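Local coordinates for reducing-end xylose-releasing exo-oligoxylanase Rex8A (Paenibacillus barcinonensis, PDB 6SUD), which hydrolyses linear and branched xylooligosaccharides from their reducing ends, releasing xylose during the breakdown of xylan, at residues K29-N37 / Y366-N376. The protein carries 1 engineered substitution. Residues are numbered along the deposited sequence; the frame is centred on the assembly and turned at random.
Sequences KARLEQTWN and YFFTMLALSGN. With EDO (1,2-ethanediol), chain C.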
loop_
_atom_site.group_PDB
_atom_site.type_symbol
_atom_site.label_atom_id
_atom_site.label_comp_id
_atom_site.label_asym_id
_atom_site.label_seq_id
_atom_site.Cartn_x
_atom_site.Cartn_y
_atom_site.Cartn_z
ATOM N N LYS A 29 14.779 -3.324 16.709
ATOM C CA LYS A 29 15.170 -4.354 15.704
ATOM C C LYS A 29 14.528 -5.704 16.066
ATOM O O LYS A 29 14.011 -6.382 15.158
ATOM C CB LYS A 29 16.697 -4.442 15.613
ATOM C CG LYS A 29 17.262 -5.696 14.960
ATOM C CD LYS A 29 18.685 -5.977 15.398
ATOM C CE LYS A 29 19.352 -7.087 14.613
ATOM N NZ LYS A 29 20.048 -6.568 13.409
ATOM N N ALA A 30 14.555 -6.099 17.342
ATOM C CA ALA A 30 13.995 -7.394 17.796
ATOM C C ALA A 30 12.473 -7.413 17.583
ATOM O O ALA A 30 11.939 -8.476 17.190
ATOM C CB ALA A 30 14.353 -7.660 19.236
ATOM N N ARG A 31 11.809 -6.284 17.837
ATOM C CA ARG A 31 10.334 -6.145 17.694
ATOM C C ARG A 31 9.980 -6.294 16.211
ATOM O O ARG A 31 8.999 -6.990 15.912
ATOM C CB ARG A 31 9.845 -4.814 18.276
ATOM C CG ARG A 31 8.339 -4.613 18.198
ATOM C CD ARG A 31 7.539 -5.588 19.050
ATOM N NE ARG A 31 6.117 -5.294 18.897
ATOM C CZ ARG A 31 5.467 -4.330 19.548
ATOM N NH1 ARG A 31 4.179 -4.141 19.314
ATOM N NH2 ARG A 31 6.102 -3.551 20.420
ATOM N N LEU A 32 10.779 -5.685 15.331
ATOM C CA LEU A 32 10.522 -5.726 13.875
ATOM C C LEU A 32 10.719 -7.168 13.409
ATOM O O LEU A 32 9.831 -7.711 12.734
ATOM C CB LEU A 32 11.456 -4.773 13.125
ATOM C CG LEU A 32 11.279 -4.838 11.609
ATOM C CD1 LEU A 32 9.830 -4.565 11.228
ATOM C CD2 LEU A 32 12.202 -3.889 10.884
ATOM N N GLU A 33 11.823 -7.785 13.820
ATOM C CA GLU A 33 12.122 -9.184 13.446
ATOM C C GLU A 33 10.995 -10.097 13.937
ATOM O O GLU A 33 10.628 -10.988 13.179
ATOM C CB GLU A 33 13.497 -9.581 13.972
ATOM C CG GLU A 33 13.654 -11.071 14.184
ATOM C CD GLU A 33 13.624 -11.872 12.895
ATOM O OE1 GLU A 33 13.781 -13.103 12.953
ATOM O OE2 GLU A 33 13.440 -11.264 11.829
ATOM N N GLN A 34 10.490 -9.892 15.158
ATOM C CA GLN A 34 9.434 -10.767 15.725
ATOM C C GLN A 34 8.110 -10.527 14.999
ATOM O O GLN A 34 7.324 -11.496 14.861
ATOM C CB GLN A 34 9.225 -10.571 17.225
ATOM C CG GLN A 34 8.386 -11.695 17.814
ATOM C CD GLN A 34 8.822 -13.055 17.315
ATOM O OE1 GLN A 34 8.077 -13.749 16.629
ATOM N NE2 GLN A 34 10.050 -13.443 17.624
ATOM N N THR A 35 7.860 -9.310 14.511
ATOM C CA THR A 35 6.602 -9.060 13.767
ATOM C C THR A 35 6.659 -9.885 12.478
ATOM O O THR A 35 5.679 -10.587 12.156
ATOM C CB THR A 35 6.380 -7.572 13.483
ATOM O OG1 THR A 35 6.421 -6.874 14.727
ATOM C CG2 THR A 35 5.078 -7.336 12.746
ATOM N N TRP A 36 7.798 -9.823 11.791
ATOM C CA TRP A 36 8.053 -10.637 10.579
ATOM C C TRP A 36 7.779 -12.115 10.871
ATOM O O TRP A 36 7.033 -12.735 10.126
ATOM C CB TRP A 36 9.483 -10.455 10.061
ATOM C CG TRP A 36 9.818 -11.475 9.015
ATOM C CD1 TRP A 36 10.378 -12.699 9.244
ATOM C CD2 TRP A 36 9.519 -11.436 7.601
ATOM N NE1 TRP A 36 10.478 -13.407 8.080
ATOM C CE2 TRP A 36 9.947 -12.668 7.059
ATOM C CE3 TRP A 36 8.921 -10.507 6.743
ATOM C CZ2 TRP A 36 9.829 -12.975 5.706
ATOM C CZ3 TRP A 36 8.814 -10.808 5.403
ATOM C CH2 TRP A 36 9.262 -12.023 4.892
ATOM N N ASN A 37 8.428 -12.663 11.899
ATOM C CA ASN A 37 8.349 -14.105 12.254
ATOM C C ASN A 37 6.893 -14.527 12.482
ATOM O O ASN A 37 6.515 -15.622 12.009
ATOM C CB ASN A 37 9.205 -14.387 13.486
ATOM C CG ASN A 37 10.671 -14.260 13.144
ATOM O OD1 ASN A 37 11.070 -14.609 12.037
ATOM N ND2 ASN A 37 11.476 -13.756 14.065
ATOM N N TYR A 366 -0.344 -2.902 9.812
ATOM C CA TYR A 366 0.511 -2.997 11.030
ATOM C C TYR A 366 1.979 -3.141 10.613
ATOM O O TYR A 366 2.830 -2.337 11.054
ATOM C CB TYR A 366 0.086 -4.179 11.907
ATOM C CG TYR A 366 0.773 -4.324 13.246
ATOM C CD1 TYR A 366 2.020 -4.920 13.364
ATOM C CD2 TYR A 366 0.155 -3.901 14.408
ATOM C CE1 TYR A 366 2.643 -5.076 14.592
ATOM C CE2 TYR A 366 0.758 -4.052 15.645
ATOM C CZ TYR A 366 2.005 -4.645 15.742
ATOM O OH TYR A 366 2.602 -4.808 16.959
ATOM N N PHE A 367 2.291 -4.122 9.776
ATOM C CA PHE A 367 3.702 -4.404 9.411
ATOM C C PHE A 367 4.336 -3.205 8.705
ATOM O O PHE A 367 5.498 -2.857 9.010
ATOM C CB PHE A 367 3.845 -5.661 8.560
ATOM C CG PHE A 367 5.296 -6.019 8.407
ATOM C CD1 PHE A 367 5.967 -6.678 9.416
ATOM C CD2 PHE A 367 6.013 -5.612 7.302
ATOM C CE1 PHE A 367 7.318 -6.963 9.310
ATOM C CE2 PHE A 367 7.359 -5.926 7.181
ATOM C CZ PHE A 367 8.005 -6.600 8.187
ATOM N N PHE A 368 3.617 -2.577 7.776
ATOM C CA PHE A 368 4.155 -1.407 7.043
ATOM C C PHE A 368 4.431 -0.274 8.026
ATOM O O PHE A 368 5.468 0.405 7.877
ATOM C CB PHE A 368 3.229 -0.955 5.925
ATOM C CG PHE A 368 3.159 -1.921 4.770
ATOM C CD1 PHE A 368 4.306 -2.333 4.100
ATOM C CD2 PHE A 368 1.933 -2.368 4.312
ATOM C CE1 PHE A 368 4.225 -3.197 3.017
ATOM C CE2 PHE A 368 1.852 -3.211 3.214
ATOM C CZ PHE A 368 2.998 -3.638 2.585
ATOM N N THR A 369 3.584 -0.116 9.041
ATOM C CA THR A 369 3.826 0.897 10.102
ATOM C C THR A 369 5.052 0.501 10.946
ATOM O O THR A 369 5.819 1.396 11.327
ATOM C CB THR A 369 2.588 1.146 10.968
ATOM O OG1 THR A 369 1.558 1.617 10.103
ATOM C CG2 THR A 369 2.847 2.176 12.046
ATOM N N MET A 370 5.228 -0.777 11.268
ATOM C CA MET A 370 6.374 -1.226 12.107
ATOM C C MET A 370 7.672 -0.958 11.338
ATOM O O MET A 370 8.654 -0.422 11.930
ATOM C CB MET A 370 6.241 -2.710 12.471
ATOM C CG MET A 370 7.257 -3.209 13.489
ATOM S SD MET A 370 7.139 -2.402 15.101
ATOM C CE MET A 370 5.623 -3.128 15.711
ATOM N N LEU A 371 7.670 -1.280 10.045
ATOM C CA LEU A 371 8.798 -0.933 9.141
ATOM C C LEU A 371 9.065 0.571 9.194
ATOM O O LEU A 371 10.192 0.957 9.479
ATOM C CB LEU A 371 8.438 -1.350 7.716
ATOM C CG LEU A 371 8.743 -2.792 7.338
ATOM C CD1 LEU A 371 8.382 -3.028 5.878
ATOM C CD2 LEU A 371 10.202 -3.123 7.581
ATOM N N ALA A 372 8.042 1.387 8.934
ATOM C CA ALA A 372 8.177 2.851 8.737
ATOM C C ALA A 372 8.642 3.529 10.025
ATOM O O ALA A 372 9.574 4.347 9.968
ATOM C CB ALA A 372 6.875 3.443 8.249
ATOM N N LEU A 373 8.034 3.198 11.161
ATOM C CA LEU A 373 8.316 3.911 12.428
ATOM C C LEU A 373 9.706 3.516 12.947
ATOM O O LEU A 373 10.286 4.299 13.723
ATOM C CB LEU A 373 7.206 3.618 13.442
ATOM C CG LEU A 373 5.839 4.255 13.159
ATOM C CD1 LEU A 373 4.869 3.973 14.297
ATOM C CD2 LEU A 373 5.937 5.751 12.937
ATOM N N SER A 374 10.253 2.389 12.496
ATOM C CA SER A 374 11.608 1.912 12.885
ATOM C C SER A 374 12.665 2.434 11.897
ATOM O O SER A 374 13.862 2.193 12.130
ATOM C CB SER A 374 11.639 0.408 13.041
ATOM O OG SER A 374 11.429 -0.254 11.812
ATOM N N GLY A 375 12.236 3.142 10.845
ATOM C CA GLY A 375 13.121 3.714 9.810
ATOM C C GLY A 375 13.610 2.661 8.825
ATOM O O GLY A 375 14.720 2.839 8.282
ATOM N N ASN A 376 12.805 1.630 8.563
ATOM C CA ASN A 376 13.188 0.470 7.712
ATOM C C ASN A 376 12.297 0.376 6.461
ATOM O O ASN A 376 12.377 -0.643 5.754
ATOM C CB ASN A 376 13.185 -0.815 8.535
ATOM C CG ASN A 376 14.348 -0.820 9.503
ATOM O OD1 ASN A 376 15.492 -0.672 9.081
ATOM N ND2 ASN A 376 14.074 -0.952 10.796
HETATM C C1 EDO C . 13.496 -16.193 6.119
HETATM O O1 EDO C . 12.910 -17.483 6.204
HETATM C C2 EDO C . 12.594 -15.260 6.706
HETATM O O2 EDO C . 12.267 -15.664 8.019
HETATM O O HOH W 1 4.930 -6.991 16.899
#
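Leu-32 and Thr-35 of helix 25-41 pack against Phe-367 and Met-370 of helix 359-373 in a buried antiparallel helix pair, joining the first long helix of this family 8 glycosidase to its last. The segment axes approach to 10.1 Å with 158° between their directions, and 456 Å² is buried between the segments. The two methyls of Leu-32 share Leu-371 CD2 and then diverge: CD1 lies 3.7 Å from Met-370 CG, whereas CD2 reaches Ser-374 OG and, at 3.5 Å, Asn-376 ND2, beside the Schellman turn at Gly-375. Thr-35 divides its work by branch. With chi1 at -56°, CG2 stands anti to the backbone N and meets the Phe-367 ring in plane at the edge, 3.5 Å from CD1, while OG1 donates to Arg-31 O (2.8 Å) and accepts from a water 2.6 Å away. That water also accepts from Arg-31 NE and donates to Tyr-366 OH, bridging the helices. Met-370 CE sits 3.6 Å above one face of the Arg-31 guanidinium, offset toward its rim; Arg-31 NH2 hydrogen-bonds to Trp-349 O and Tyr-366 OH to Thr-351 O. A leucine in place of Arg-31 would probably leave the bridging water without the NE donor and Trp-349 O without its NH2 partner. The chemistry thus grades from apolar packing of Leu-32 CD1 on Met-370, Leu-371 and Phe-367 to a polar end where one water links Arg-31 and Thr-35 to Tyr-366.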